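Local coordinates for antisigma-factor antagonist STAS (Rhodobacter sphaeroides, PDB 3LKL), which probably takes part in anion transport across the membrane as a SulP-like sulfate transporter, of which this is the cytoplasmic C-terminal STAS domain, at residues Gly23-Phe26 and Tyr27-Glu31. Numbering follows the deposited sequence.
Sequences GQLF and YGSVE
Ser-29 ties the end of strand 24-25 to the turn that follows it through both backbone and side chain. Ser-29 N donates to Phe-26 O at 2.7 Å in a nearly straight bond (170°), approaching from above the carbonyl plane, and closes a type I beta turn from Phe-26 to Ser-29. Ser-29 OG accepts from Phe-26 N at 3.1 Å. Ser-29 OG also lies 2.9 Å from Gln-24 O, to which its hydroxyl can donate. With chi1 at 59°, OG stands between the backbone N and carbonyl carbon of Ser-29 and is turned back to the strand. Within the turn, Tyr-27 N is hydrogen-bonded to the carboxylate of Asp-57. In this STAS domain the turn leads from the short strand, which pairs in parallel with strand 53-55, into helix 30-35. Over the turn lies the Phe-26 ring: Gly-28 CA makes a CH-pi contact with one face, 3.9 Å from the centroid, and Gly-28 N sits above the same face nearer the rim. There is no room for a CB at Gly-28 against this ring. The edge of Phe-26 meets the face of Tyr-27 in a T-shaped pair, planes at 82° and centroids 5.3 Å apart. An alanine in place of Phe-26 would probably uncover the Gly-28 backbone and leave the Tyr-27 ring freer to turn. The Phe-26 ring also packs on Ile-58 of the second subunit.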
# COMPACT_ATOMS: atom_id res chain seq x y z
N GLY A 23 -0.02 -0.26 4.08
CA GLY A 23 1.39 0.04 3.76
C GLY A 23 1.99 -1.00 2.87
O GLY A 23 1.30 -1.52 1.98
N GLN A 24 3.24 -1.36 3.13
CA GLN A 24 4.02 -2.06 2.09
C GLN A 24 4.36 -3.51 2.44
O GLN A 24 5.06 -3.75 3.42
CB GLN A 24 5.33 -1.30 1.87
CG GLN A 24 5.24 0.23 1.74
CD GLN A 24 4.17 0.73 0.79
OE1 GLN A 24 3.87 0.12 -0.22
NE2 GLN A 24 3.57 1.83 1.15
N LEU A 25 3.85 -4.45 1.68
CA LEU A 25 4.08 -5.85 1.91
C LEU A 25 5.08 -6.36 0.89
O LEU A 25 4.80 -6.41 -0.32
CB LEU A 25 2.81 -6.66 1.74
CG LEU A 25 1.65 -6.33 2.67
CD1 LEU A 25 0.31 -7.08 2.30
CD2 LEU A 25 2.06 -6.65 4.07
N PHE A 26 6.21 -6.80 1.41
CA PHE A 26 7.33 -7.31 0.56
C PHE A 26 8.12 -8.25 1.44
O PHE A 26 7.85 -8.32 2.61
CB PHE A 26 8.18 -6.14 0.11
CG PHE A 26 9.02 -5.52 1.20
CD1 PHE A 26 10.39 -5.72 1.23
CD2 PHE A 26 8.45 -4.72 2.19
CE1 PHE A 26 11.18 -5.13 2.18
CE2 PHE A 26 9.27 -4.15 3.18
CZ PHE A 26 10.62 -4.35 3.16
N TYR A 27 9.13 -8.94 0.91
CA TYR A 27 9.76 -10.01 1.66
C TYR A 27 10.16 -9.57 3.04
O TYR A 27 10.08 -10.32 4.01
CB TYR A 27 10.98 -10.60 0.89
CG TYR A 27 12.15 -9.67 0.86
CD1 TYR A 27 13.14 -9.74 1.85
CD2 TYR A 27 12.28 -8.70 -0.17
CE1 TYR A 27 14.23 -8.87 1.84
CE2 TYR A 27 13.36 -7.83 -0.19
CZ TYR A 27 14.34 -7.95 0.81
OH TYR A 27 15.41 -7.11 0.81
N GLY A 28 10.58 -8.33 3.15
CA GLY A 28 11.11 -7.82 4.38
C GLY A 28 10.06 -7.48 5.42
O GLY A 28 10.40 -7.03 6.49
N SER A 29 8.77 -7.55 5.07
CA SER A 29 7.76 -7.30 6.07
C SER A 29 6.94 -8.55 6.36
O SER A 29 6.04 -8.47 7.15
CB SER A 29 6.87 -6.07 5.70
OG SER A 29 6.18 -6.20 4.48
N VAL A 30 7.22 -9.64 5.67
CA VAL A 30 6.38 -10.87 5.71
C VAL A 30 6.32 -11.49 7.14
O VAL A 30 5.30 -11.95 7.61
CB VAL A 30 6.95 -11.84 4.68
CG1 VAL A 30 6.71 -13.28 5.01
CG2 VAL A 30 6.46 -11.51 3.34
N GLU A 31 7.43 -11.40 7.84
CA GLU A 31 7.55 -11.98 9.15
C GLU A 31 6.70 -11.26 10.15
O GLU A 31 5.94 -11.88 10.85
CB GLU A 31 9.02 -11.92 9.49
CG GLU A 31 9.39 -12.84 10.55
CD GLU A 31 10.77 -12.49 11.05
OE1 GLU A 31 10.89 -12.25 12.27
OE2 GLU A 31 11.69 -12.40 10.18